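Local structure of alpha-L-arabinosidase (Xanthomonas axonopodis pv. citri, 6D25) at residues A84-I89 with E144-Q149; L350-N355 with Y395-L400; A380-D385 with M389-T394. The protein probably hydrolyses alpha-L-arabinofuranosyl side groups of arabinoxylan, internal di-substitutions included, as a trimeric GH51 arabinofuranosidase. All blocks are in the same frame, centred on the assembly; numbering follows the deposited sequence.

Contact 1 (A84-I89 with E144-Q149); sequences AALKAI and ELLGTQ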
ATOM      1  N   ALA A  84     -27.349  21.099 -23.931  1.00 17.96           N
ATOM      2  CA  ALA A  84     -27.679  22.486 -24.174  1.00 18.13           C
ATOM      3  C   ALA A  84     -27.822  23.239 -22.838  1.00 18.37           C
ATOM      4  O   ALA A  84     -27.355  24.393 -22.676  1.00 18.98           O
ATOM      5  CB  ALA A  84     -28.916  22.556 -25.021  1.00 18.71           C
ATOM      6  N   ALA A  85     -28.466  22.605 -21.870  1.00 17.89           N
ATOM      7  CA  ALA A  85     -28.711  23.262 -20.591  1.00 18.33           C
ATOM      8  C   ALA A  85     -27.393  23.535 -19.843  1.00 18.44           C
ATOM      9  O   ALA A  85     -27.213  24.584 -19.226  1.00 18.40           O
ATOM     10  CB  ALA A  85     -29.661  22.431 -19.782  1.00 18.26           C
ATOM     11  N   LEU A  86     -26.460  22.600 -19.888  1.00 18.66           N
ATOM     12  CA  LEU A  86     -25.205  22.790 -19.181  1.00 18.29           C
ATOM     13  C   LEU A  86     -24.333  23.821 -19.913  1.00 18.79           C
ATOM     14  O   LEU A  86     -23.656  24.641 -19.269  1.00 17.34           O
ATOM     15  CB  LEU A  86     -24.476  21.450 -19.040  1.00 18.25           C
ATOM     16  CG  LEU A  86     -25.196  20.431 -18.145  1.00 18.15           C
ATOM     17  CD1 LEU A  86     -24.475  19.107 -18.198  1.00 17.79           C
ATOM     18  CD2 LEU A  86     -25.284  20.935 -16.700  1.00 18.23           C
ATOM     19  N   LYS A  87     -24.350  23.806 -21.242  1.00 19.67           N
ATOM     20  CA  LYS A  87     -23.624  24.852 -21.984  1.00 21.88           C
ATOM     21  C   LYS A  87     -24.162  26.240 -21.604  1.00 21.16           C
ATOM     22  O   LYS A  87     -23.377  27.183 -21.506  1.00 20.52           O
ATOM     23  CB  LYS A  87     -23.742  24.640 -23.496  1.00 24.41           C
ATOM     24  CG  LYS A  87     -22.876  23.502 -23.995  1.00 27.92           C
ATOM     25  CD  LYS A  87     -22.976  23.275 -25.481  1.00 32.33           C
ATOM     26  CE  LYS A  87     -22.172  24.315 -26.234  1.00 36.24           C
ATOM     27  NZ  LYS A  87     -22.125  23.964 -27.662  1.00 42.32           N
ATOM     28  N   ALA A  88     -25.471  26.356 -21.405  1.00 20.23           N
ATOM     29  CA  ALA A  88     -26.070  27.674 -21.173  1.00 21.01           C
ATOM     30  C   ALA A  88     -25.628  28.246 -19.812  1.00 20.20           C
ATOM     31  O   ALA A  88     -25.696  29.457 -19.650  1.00 20.26           O
ATOM     32  CB  ALA A  88     -27.587  27.604 -21.253  1.00 21.12           C
ATOM     33  N   ILE A  89     -25.172  27.435 -18.864  1.00 18.96           N
ATOM     34  CA  ILE A  89     -24.668  28.010 -17.586  1.00 19.18           C
ATOM     35  C   ILE A  89     -23.128  28.015 -17.549  1.00 19.66           C
ATOM     36  O   ILE A  89     -22.540  28.348 -16.491  1.00 20.00           O
ATOM     37  CB  ILE A  89     -25.282  27.312 -16.359  1.00 18.80           C
ATOM     38  CG1 ILE A  89     -25.022  25.817 -16.331  1.00 17.66           C
ATOM     39  CG2 ILE A  89     -26.750  27.626 -16.254  1.00 19.51           C
ATOM     40  CD1 ILE A  89     -25.291  25.159 -14.982  1.00 17.79           C
ATOM     41  N   GLU A 144     -15.241  18.095 -23.819  1.00 18.90           N
ATOM     42  CA  GLU A 144     -14.919  18.917 -24.983  1.00 19.62           C
ATOM     43  C   GLU A 144     -16.198  19.428 -25.647  1.00 19.71           C
ATOM     44  O   GLU A 144     -16.220  20.574 -26.078  1.00 18.63           O
ATOM     45  CB  GLU A 144     -14.035  18.173 -25.981  1.00 19.96           C
ATOM     46  CG  GLU A 144     -12.630  18.002 -25.446  1.00 20.67           C
ATOM     47  CD  GLU A 144     -11.554  17.712 -26.453  1.00 21.86           C
ATOM     48  OE1 GLU A 144     -11.912  17.423 -27.650  1.00 22.31           O
ATOM     49  OE2 GLU A 144     -10.365  17.723 -26.049  1.00 22.49           O
ATOM     50  N   LEU A 145     -17.252  18.604 -25.699  1.00 19.95           N
ATOM     51  CA  LEU A 145     -18.503  19.045 -26.299  1.00 20.82           C
ATOM     52  C   LEU A 145     -19.071  20.234 -25.510  1.00 20.64           C
ATOM     53  O   LEU A 145     -19.629  21.131 -26.095  1.00 19.70           O
ATOM     54  CB  LEU A 145     -19.499  17.878 -26.316  1.00 22.39           C
ATOM     55  CG  LEU A 145     -20.832  18.131 -27.033  1.00 22.89           C
ATOM     56  CD1 LEU A 145     -20.639  18.414 -28.517  1.00 24.24           C
ATOM     57  CD2 LEU A 145     -21.751  16.936 -26.890  1.00 23.38           C
ATOM     58  N   LEU A 146     -18.955  20.216 -24.177  1.00 20.07           N
ATOM     59  CA  LEU A 146     -19.447  21.315 -23.347  1.00 21.24           C
ATOM     60  C   LEU A 146     -18.495  22.507 -23.366  1.00 21.41           C
ATOM     61  O   LEU A 146     -18.893  23.553 -22.889  1.00 22.19           O
ATOM     62  CB  LEU A 146     -19.588  20.894 -21.884  1.00 21.44           C
ATOM     63  CG  LEU A 146     -20.671  19.850 -21.556  1.00 22.82           C
ATOM     64  CD1 LEU A 146     -20.824  19.677 -20.061  1.00 23.68           C
ATOM     65  CD2 LEU A 146     -22.001  20.160 -22.141  1.00 23.60           C
ATOM     66  N   GLY A 147     -17.239  22.332 -23.774  1.00 21.57           N
ATOM     67  CA  GLY A 147     -16.216  23.367 -23.618  1.00 21.55           C
ATOM     68  C   GLY A 147     -15.807  23.530 -22.158  1.00 21.78           C
ATOM     69  O   GLY A 147     -15.398  24.628 -21.764  1.00 23.32           O
ATOM     70  N   THR A 148     -15.875  22.465 -21.355  1.00 19.63           N
ATOM     71  CA  THR A 148     -15.555  22.513 -19.903  1.00 18.98           C
ATOM     72  C   THR A 148     -14.242  21.766 -19.617  1.00 18.34           C
ATOM     73  O   THR A 148     -13.703  21.049 -20.491  1.00 17.26           O
ATOM     74  CB  THR A 148     -16.721  21.954 -19.073  1.00 20.04           C
ATOM     75  OG1 THR A 148     -16.566  22.432 -17.735  1.00 21.75           O
ATOM     76  CG2 THR A 148     -16.776  20.434 -19.055  1.00 20.24           C
ATOM     77  N   GLN A 149     -13.720  21.956 -18.413  1.00 17.23           N
ATOM     78  CA  GLN A 149     -12.485  21.293 -17.989  1.00 17.63           C
ATOM     79  C   GLN A 149     -12.809  19.976 -17.279  1.00 16.91           C
ATOM     80  O   GLN A 149     -13.794  19.880 -16.543  1.00 17.24           O
ATOM     81  CB  GLN A 149     -11.665  22.219 -17.092  1.00 17.88           C
ATOM     82  CG  GLN A 149     -11.048  23.401 -17.843  1.00 18.89           C
ATOM     83  CD  GLN A 149     -10.208  24.246 -16.903  1.00 20.13           C
ATOM     84  OE1 GLN A 149     -10.607  24.549 -15.777  1.00 21.32           O
ATOM     85  NE2 GLN A 149      -8.990  24.552 -17.307  1.00 20.69           N
TER
HETATM   86  O   HOH W   1     -21.063  21.850 -28.141  1.00 35.85           O

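Contact 2 (L350-N355 with Y395-L400); sequences LVASLN and YHVFAL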
ATOM      1  N   LEU A 350     -31.899  28.937  -2.322  1.00 15.68           N
ATOM      2  CA  LEU A 350     -31.250  29.797  -1.320  1.00 16.40           C
ATOM      3  C   LEU A 350     -29.953  29.166  -0.799  1.00 16.35           C
ATOM      4  O   LEU A 350     -28.986  29.896  -0.511  1.00 16.83           O
ATOM      5  CB  LEU A 350     -32.228  30.126  -0.182  1.00 17.25           C
ATOM      6  CG  LEU A 350     -33.048  31.394  -0.426  1.00 17.98           C
ATOM      7  CD1 LEU A 350     -34.181  31.162  -1.416  1.00 18.39           C
ATOM      8  CD2 LEU A 350     -33.601  31.959   0.841  1.00 18.94           C
ATOM      9  N   VAL A 351     -29.938  27.837  -0.617  1.00 15.84           N
ATOM     10  CA  VAL A 351     -28.718  27.177  -0.217  1.00 15.96           C
ATOM     11  C   VAL A 351     -27.602  27.528  -1.207  1.00 15.67           C
ATOM     12  O   VAL A 351     -26.491  27.900  -0.800  1.00 15.85           O
ATOM     13  CB  VAL A 351     -28.886  25.652  -0.061  1.00 15.77           C
ATOM     14  CG1 VAL A 351     -27.563  24.926  -0.050  1.00 15.36           C
ATOM     15  CG2 VAL A 351     -29.681  25.330   1.196  1.00 16.51           C
ATOM     16  N   ALA A 352     -27.884  27.427  -2.501  1.00 15.49           N
ATOM     17  CA  ALA A 352     -26.852  27.735  -3.502  1.00 15.42           C
ATOM     18  C   ALA A 352     -26.424  29.203  -3.428  1.00 15.76           C
ATOM     19  O   ALA A 352     -25.221  29.484  -3.465  1.00 15.60           O
ATOM     20  CB  ALA A 352     -27.347  27.356  -4.877  1.00 15.54           C
ATOM     21  N   SER A 353     -27.367  30.159  -3.327  1.00 15.94           N
ATOM     22  CA  SER A 353     -26.974  31.575  -3.333  1.00 16.31           C
ATOM     23  C   SER A 353     -26.130  31.890  -2.097  1.00 15.84           C
ATOM     24  O   SER A 353     -25.117  32.614  -2.216  1.00 15.84           O
ATOM     25  CB  SER A 353     -28.141  32.543  -3.462  1.00 16.86           C
ATOM     26  OG  SER A 353     -28.981  32.443  -2.333  1.00 19.30           O
ATOM     27  N   LEU A 354     -26.461  31.311  -0.971  1.00 15.29           N
ATOM     28  CA  LEU A 354     -25.695  31.610   0.254  1.00 15.94           C
ATOM     29  C   LEU A 354     -24.266  31.061   0.153  1.00 16.06           C
ATOM     30  O   LEU A 354     -23.309  31.709   0.588  1.00 16.96           O
ATOM     31  CB  LEU A 354     -26.422  31.052   1.470  1.00 16.43           C
ATOM     32  CG  LEU A 354     -27.796  31.642   1.757  1.00 17.04           C
ATOM     33  CD1 LEU A 354     -28.468  30.873   2.874  1.00 17.80           C
ATOM     34  CD2 LEU A 354     -27.684  33.099   2.113  1.00 17.96           C
ATOM     35  N   ASN A 355     -24.111  29.881  -0.426  1.00 15.90           N
ATOM     36  CA  ASN A 355     -22.807  29.285  -0.601  1.00 16.17           C
ATOM     37  C   ASN A 355     -21.955  30.085  -1.592  1.00 16.25           C
ATOM     38  O   ASN A 355     -20.769  30.349  -1.312  1.00 16.34           O
ATOM     39  CB  ASN A 355     -22.891  27.812  -0.964  1.00 16.05           C
ATOM     40  CG  ASN A 355     -23.085  26.957   0.262  1.00 17.13           C
ATOM     41  OD1 ASN A 355     -22.103  26.554   0.902  1.00 17.86           O
ATOM     42  ND2 ASN A 355     -24.349  26.661   0.608  1.00 17.93           N
ATOM     43  N   TYR A 395     -30.269  25.123 -10.514  1.00 14.45           N
ATOM     44  CA  TYR A 395     -29.774  25.473 -11.850  1.00 14.55           C
ATOM     45  C   TYR A 395     -29.883  26.971 -12.092  1.00 14.90           C
ATOM     46  O   TYR A 395     -28.941  27.606 -12.604  1.00 14.48           O
ATOM     47  CB  TYR A 395     -30.555  24.724 -12.928  1.00 14.70           C
ATOM     48  CG  TYR A 395     -30.209  25.080 -14.348  1.00 15.05           C
ATOM     49  CD1 TYR A 395     -30.812  26.128 -15.018  1.00 15.57           C
ATOM     50  CD2 TYR A 395     -29.260  24.349 -15.046  1.00 15.38           C
ATOM     51  CE1 TYR A 395     -30.478  26.457 -16.323  1.00 16.22           C
ATOM     52  CE2 TYR A 395     -28.938  24.645 -16.361  1.00 15.55           C
ATOM     53  CZ  TYR A 395     -29.556  25.697 -17.014  1.00 16.36           C
ATOM     54  OH  TYR A 395     -29.214  25.966 -18.319  1.00 16.75           O
ATOM     55  N   HIS A 396     -31.051  27.521 -11.763  1.00 15.09           N
ATOM     56  CA  HIS A 396     -31.319  28.934 -12.018  1.00 15.40           C
ATOM     57  C   HIS A 396     -30.395  29.807 -11.172  1.00 15.30           C
ATOM     58  O   HIS A 396     -30.044  30.906 -11.611  1.00 15.26           O
ATOM     59  CB  HIS A 396     -32.784  29.261 -11.760  1.00 16.05           C
ATOM     60  CG  HIS A 396     -33.699  28.557 -12.703  1.00 16.64           C
ATOM     61  ND1 HIS A 396     -33.529  28.599 -14.081  1.00 17.60           N
ATOM     62  CD2 HIS A 396     -34.792  27.785 -12.486  1.00 17.00           C
ATOM     63  CE1 HIS A 396     -34.510  27.936 -14.664  1.00 17.39           C
ATOM     64  NE2 HIS A 396     -35.255  27.379 -13.703  1.00 17.19           N
ATOM     65  N   VAL A 397     -29.977  29.349  -9.998  1.00 14.76           N
ATOM     66  CA  VAL A 397     -29.026  30.150  -9.217  1.00 14.56           C
ATOM     67  C   VAL A 397     -27.633  30.128  -9.882  1.00 14.96           C
ATOM     68  O   VAL A 397     -26.965  31.182  -9.971  1.00 15.20           O
ATOM     69  CB  VAL A 397     -28.965  29.701  -7.754  1.00 14.44           C
ATOM     70  CG1 VAL A 397     -28.030  30.617  -6.964  1.00 14.70           C
ATOM     71  CG2 VAL A 397     -30.339  29.698  -7.106  1.00 14.62           C
ATOM     72  N   PHE A 398     -27.200  28.983 -10.385  1.00 14.77           N
ATOM     73  CA  PHE A 398     -25.953  28.933 -11.194  1.00 15.56           C
ATOM     74  C   PHE A 398     -26.052  29.906 -12.375  1.00 16.15           C
ATOM     75  O   PHE A 398     -25.078  30.633 -12.646  1.00 15.42           O
ATOM     76  CB  PHE A 398     -25.648  27.510 -11.673  1.00 15.60           C
ATOM     77  CG  PHE A 398     -24.981  26.649 -10.626  1.00 15.86           C
ATOM     78  CD1 PHE A 398     -25.668  26.190  -9.521  1.00 15.90           C
ATOM     79  CD2 PHE A 398     -23.631  26.324 -10.738  1.00 15.61           C
ATOM     80  CE1 PHE A 398     -25.037  25.415  -8.564  1.00 16.53           C
ATOM     81  CE2 PHE A 398     -23.000  25.550  -9.781  1.00 15.43           C
ATOM     82  CZ  PHE A 398     -23.691  25.096  -8.705  1.00 15.96           C
ATOM     83  N   ALA A 399     -27.215  29.934 -13.047  1.00 16.28           N
ATOM     84  CA  ALA A 399     -27.435  30.863 -14.162  1.00 17.54           C
ATOM     85  C   ALA A 399     -27.343  32.321 -13.673  1.00 17.86           C
ATOM     86  O   ALA A 399     -26.657  33.119 -14.274  1.00 17.60           O
ATOM     87  CB  ALA A 399     -28.771  30.615 -14.827  1.00 18.18           C
ATOM     88  N   LEU A 400     -28.006  32.658 -12.572  1.00 18.21           N
ATOM     89  CA  LEU A 400     -28.021  34.058 -12.078  1.00 18.62           C
ATOM     90  C   LEU A 400     -26.604  34.513 -11.724  1.00 17.49           C
ATOM     91  O   LEU A 400     -26.302  35.672 -11.894  1.00 16.78           O
ATOM     92  CB  LEU A 400     -28.906  34.207 -10.835  1.00 20.38           C
ATOM     93  CG  LEU A 400     -30.421  34.223 -11.118  1.00 22.99           C
ATOM     94  CD1 LEU A 400     -31.225  34.289  -9.815  1.00 25.70           C
ATOM     95  CD2 LEU A 400     -30.852  35.329 -12.069  1.00 23.94           C
TER

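Contact 3 (A380-D385 with M389-T394); sequences AMILTD and MVLTPT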
ATOM      1  N   ALA A 380     -29.324  18.482  -7.583  1.00 16.46           N
ATOM      2  CA  ALA A 380     -29.002  18.444  -8.992  1.00 16.08           C
ATOM      3  C   ALA A 380     -29.338  19.739  -9.743  1.00 16.66           C
ATOM      4  O   ALA A 380     -30.216  20.520  -9.345  1.00 16.99           O
ATOM      5  CB  ALA A 380     -29.742  17.296  -9.608  1.00 16.21           C
ATOM      6  N   MET A 381     -28.639  19.945 -10.878  1.00 15.66           N
ATOM      7  CA  MET A 381     -29.001  20.993 -11.813  1.00 16.32           C
ATOM      8  C   MET A 381     -30.263  20.609 -12.590  1.00 15.92           C
ATOM      9  O   MET A 381     -31.082  21.456 -12.951  1.00 15.73           O
ATOM     10  CB  MET A 381     -27.900  21.237 -12.856  1.00 17.13           C
ATOM     11  CG  MET A 381     -26.569  21.679 -12.333  1.00 17.90           C
ATOM     12  SD  MET A 381     -26.639  23.100 -11.189  1.00 19.31           S
ATOM     13  CE  MET A 381     -26.596  22.255  -9.641  1.00 18.57           C
ATOM     14  N   ILE A 382     -30.376  19.339 -12.896  1.00 15.79           N
ATOM     15  CA  ILE A 382     -31.322  18.835 -13.878  1.00 16.74           C
ATOM     16  C   ILE A 382     -31.877  17.504 -13.388  1.00 16.99           C
ATOM     17  O   ILE A 382     -31.122  16.752 -12.795  1.00 16.55           O
ATOM     18  CB  ILE A 382     -30.633  18.647 -15.254  1.00 17.11           C
ATOM     19  CG1 ILE A 382     -30.116  19.974 -15.803  1.00 17.33           C
ATOM     20  CG2 ILE A 382     -31.540  17.940 -16.254  1.00 18.12           C
ATOM     21  CD1 ILE A 382     -29.117  19.802 -16.919  1.00 17.11           C
ATOM     22  N   LEU A 383     -33.161  17.259 -13.606  1.00 17.11           N
ATOM     23  CA  LEU A 383     -33.781  15.975 -13.361  1.00 18.79           C
ATOM     24  C   LEU A 383     -34.303  15.453 -14.706  1.00 19.22           C
ATOM     25  O   LEU A 383     -34.846  16.235 -15.486  1.00 19.85           O
ATOM     26  CB  LEU A 383     -34.920  16.082 -12.338  1.00 20.06           C
ATOM     27  CG  LEU A 383     -34.555  16.787 -11.029  1.00 20.98           C
ATOM     28  CD1 LEU A 383     -35.773  16.875 -10.126  1.00 22.71           C
ATOM     29  CD2 LEU A 383     -33.472  16.029 -10.292  1.00 20.80           C
ATOM     30  N   THR A 384     -34.065  14.183 -14.998  1.00 19.92           N
ATOM     31  CA  THR A 384     -34.545  13.554 -16.225  1.00 21.30           C
ATOM     32  C   THR A 384     -35.317  12.287 -15.878  1.00 22.87           C
ATOM     33  O   THR A 384     -35.099  11.651 -14.849  1.00 21.84           O
ATOM     34  CB  THR A 384     -33.428  13.180 -17.200  1.00 21.39           C
ATOM     35  OG1 THR A 384     -32.695  12.082 -16.671  1.00 21.13           O
ATOM     36  CG2 THR A 384     -32.485  14.314 -17.502  1.00 21.12           C
ATOM     37  N   ASP A 385     -36.211  11.930 -16.787  1.00 24.51           N
ATOM     38  CA  ASP A 385     -36.949  10.696 -16.686  1.00 25.48           C
ATOM     39  C   ASP A 385     -37.347  10.266 -18.105  1.00 25.17           C
ATOM     40  O   ASP A 385     -38.315  10.802 -18.667  1.00 23.89           O
ATOM     41  CB  ASP A 385     -38.184  10.904 -15.806  1.00 27.58           C
ATOM     42  CG  ASP A 385     -39.029   9.646 -15.641  1.00 31.22           C
ATOM     43  OD1 ASP A 385     -38.593   8.572 -16.058  1.00 32.47           O
ATOM     44  OD2 ASP A 385     -40.098   9.760 -15.095  1.00 34.89           O
ATOM     45  N   MET A 389     -37.175  16.247 -19.138  1.00 24.09           N
ATOM     46  CA  MET A 389     -36.103  16.956 -18.468  1.00 23.13           C
ATOM     47  C   MET A 389     -36.674  18.180 -17.760  1.00 22.25           C
ATOM     48  O   MET A 389     -37.490  18.861 -18.332  1.00 20.60           O
ATOM     49  CB  MET A 389     -35.030  17.409 -19.464  1.00 24.98           C
ATOM     50  CG  MET A 389     -33.773  17.933 -18.781  1.00 26.27           C
ATOM     51  SD  MET A 389     -32.654  18.919 -19.833  1.00 30.80           S
ATOM     52  CE  MET A 389     -33.652  20.403 -19.938  1.00 32.68           C
ATOM     53  N   VAL A 390     -36.203  18.480 -16.564  1.00 21.26           N
ATOM     54  CA  VAL A 390     -36.587  19.713 -15.883  1.00 21.86           C
ATOM     55  C   VAL A 390     -35.355  20.366 -15.248  1.00 20.21           C
ATOM     56  O   VAL A 390     -34.443  19.693 -14.767  1.00 18.75           O
ATOM     57  CB  VAL A 390     -37.703  19.451 -14.852  1.00 24.66           C
ATOM     58  CG1 VAL A 390     -37.264  18.578 -13.707  1.00 25.70           C
ATOM     59  CG2 VAL A 390     -38.259  20.738 -14.283  1.00 26.49           C
ATOM     60  N   LEU A 391     -35.307  21.680 -15.317  1.00 19.09           N
ATOM     61  CA  LEU A 391     -34.282  22.499 -14.708  1.00 18.17           C
ATOM     62  C   LEU A 391     -34.713  22.835 -13.274  1.00 17.80           C
ATOM     63  O   LEU A 391     -35.830  23.246 -13.053  1.00 17.65           O
ATOM     64  CB  LEU A 391     -34.121  23.795 -15.507  1.00 18.92           C
ATOM     65  CG  LEU A 391     -33.780  23.628 -16.986  1.00 19.84           C
ATOM     66  CD1 LEU A 391     -33.676  24.959 -17.693  1.00 20.89           C
ATOM     67  CD2 LEU A 391     -32.440  22.949 -17.129  1.00 20.13           C
ATOM     68  N   THR A 392     -33.812  22.673 -12.328  1.00 16.34           N
ATOM     69  CA  THR A 392     -34.161  22.868 -10.910  1.00 15.86           C
ATOM     70  C   THR A 392     -33.973  24.340 -10.508  1.00 15.62           C
ATOM     71  O   THR A 392     -33.294  25.112 -11.170  1.00 15.24           O
ATOM     72  CB  THR A 392     -33.300  21.973 -10.017  1.00 15.18           C
ATOM     73  OG1 THR A 392     -31.946  22.436 -10.095  1.00 14.77           O
ATOM     74  CG2 THR A 392     -33.421  20.508 -10.401  1.00 14.96           C
ATOM     75  N   PRO A 393     -34.532  24.715  -9.360  1.00 15.60           N
ATOM     76  CA  PRO A 393     -34.254  26.014  -8.795  1.00 15.55           C
ATOM     77  C   PRO A 393     -32.754  26.273  -8.632  1.00 15.45           C
ATOM     78  O   PRO A 393     -32.299  27.393  -8.846  1.00 15.98           O
ATOM     79  CB  PRO A 393     -34.989  26.024  -7.445  1.00 15.48           C
ATOM     80  CG  PRO A 393     -36.131  25.112  -7.697  1.00 15.97           C
ATOM     81  CD  PRO A 393     -35.526  24.001  -8.545  1.00 15.70           C
ATOM     82  N   THR A 394     -31.994  25.246  -8.290  1.00 14.97           N
ATOM     83  CA  THR A 394     -30.561  25.386  -8.090  1.00 14.49           C
ATOM     84  C   THR A 394     -29.883  25.749  -9.411  1.00 14.48           C
ATOM     85  O   THR A 394     -29.004  26.599  -9.426  1.00 14.10           O
ATOM     86  CB  THR A 394     -29.967  24.102  -7.492  1.00 14.47           C
ATOM     87  OG1 THR A 394     -30.559  23.880  -6.224  1.00 14.37           O
ATOM     88  CG2 THR A 394     -28.457  24.155  -7.363  1.00 14.50           C
TER

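Contact 1 (A84-I89 with E144-Q149)
The flat group at this contact is the peptide carbonyl of L145: the K87 chain runs past its oxygen, with CD 4.0 Å from L145 O. K87 bends at chi3 (77°), which brings its ammonium back to the same carbonyl, yet NZ stays 4.1 Å from L145 O. A water spans that gap: it donates to L145 O at 2.6 Å and lies so close to NZ that the exact length of the second bond is doubtful. Deeper in, the L146 methyls spread over the other helix, CD2 touching K87 CG at 3.9 Å and CD1 meeting L86 CD1 at 4.1 Å. I94 of strand 93-96 packs on L146, while F142, V91 and M374 also touch L86. Helices 80-88 and 136-146 are neighbours on the outside of the (beta/alpha)8 barrel, and the second ends in a Schellman motif with G147 at positive phi. The chemistry is thus divided: leucine packing lies on the barrel side, and toward solvent a lysine is bridged by one water to a carbonyl of the last helical turn, whose partial negative charge it would probably offset.

Contact 2 (L350-N355 with Y395-L400)
Segments 350-355 and 395-400 come nearest at S353 and V397, CA to CA 6.4 Å. Both are helical throughout, lying on helices 346-361 and 393-400, with regular bonds such as L354 N to L350 O and A399 N to Y395 O. Such nearness is consistent with the small residues A352 and S353, beside which V397 reaches the backbone itself. CG1 of V397 makes most of the contact: anti to its backbone N (chi1 -177°), that methyl lies 3.7 Å from S353 N and 3.9 Å from A352 CB, and it also meets S353 CB at 4.0 Å. V397 CB also approaches A352 CB, at 4.0 Å. L473 and I514, from strands of the beta-sheet domain, also pack on V397, so this valine fills the corner where the two helices meet that domain. S353 OG sits in the crowded position between its own N and carbonyl carbon, and is hydrogen-bonded to T446 OG1; L350 O is a second possible partner that is not settled. On helix 346-361, N355 ND2 bonds V351 O at 2.8 Å, nearly straight (171°) but from 41° above the carbonyl plane. N355 N reaches the same oxygen from the opposite face, and ND2 also meets T295 OG1 of helix 285-312. On the other helix, F398 stacks edge-to-face with F356. The contact itself is therefore small, apolar and buried, a valine methyl on alanine and serine carbons and a backbone nitrogen, while the nearby polar groups S353 OG and N355 ND2 bond to other parts of the chain, at T446 and T295.

Contact 3 (A380-D385 with M389-T394)
L383 and V390 pair at the centre of a two-stranded antiparallel beta hairpin, 382-385 with 388-391, bonding both ways: L383 N to V390 O at 3.0 Å and V390 N to L383 O at 2.8 Å. This is the hydrogen-bonded pair; I382 with L391 and T384 with M389 are the non-hydrogen-bonded pairs beside it. On the face of L383, its CB rests 3.7 Å from V390 CG1. On the other face I382 divides its branches: the I382 and L391 side chains lie side by side, CG1 4.0 Å from L391 CD2, while I382 CG2 presses on M389 CG at 3.4 Å, a tight carbon contact. A85 and L86 of helix 80-88 pack against I382 there. Beyond the strands, T392 N also bonds M381 O at 3.1 Å, and the M381 and T394 side chains cross at about a right angle, M381 CE 3.5 Å from T394 CG2. Farther out, N376 OD1 holds T384 N, N482 ND2 binds L391 O, and N344 and Q379 fix T394 OG1. T392 is the N-cap of helix 393-400. Its OG1, turned between its own N and carbonyl carbon (chi1 67°), accepts from Y395 N and donates to a lone pair of A380 O, in the carbonyl plane, at 2.7 Å.

Helix 393-400 ties contacts 2 and 3 together: T392 caps it in contact 3, and V397, five residues on, packs in contact 2, the centres about 13 Å apart. M381 SD lies 3.6 Å from F398 CD1 between them. Contact 1 stands about 18 Å from contact 2 and about 15 Å from contact 3, centre to centre, but Y395 OH reaches back to A85 O at 2.6 Å, a probable hydrogen bond. I382 CD1 is 3.9 Å from A85 CB, which joins the hairpin to helix 80-88. Together they link the barrel's first and last helices. No other subunit of the trimer touches the three contacts.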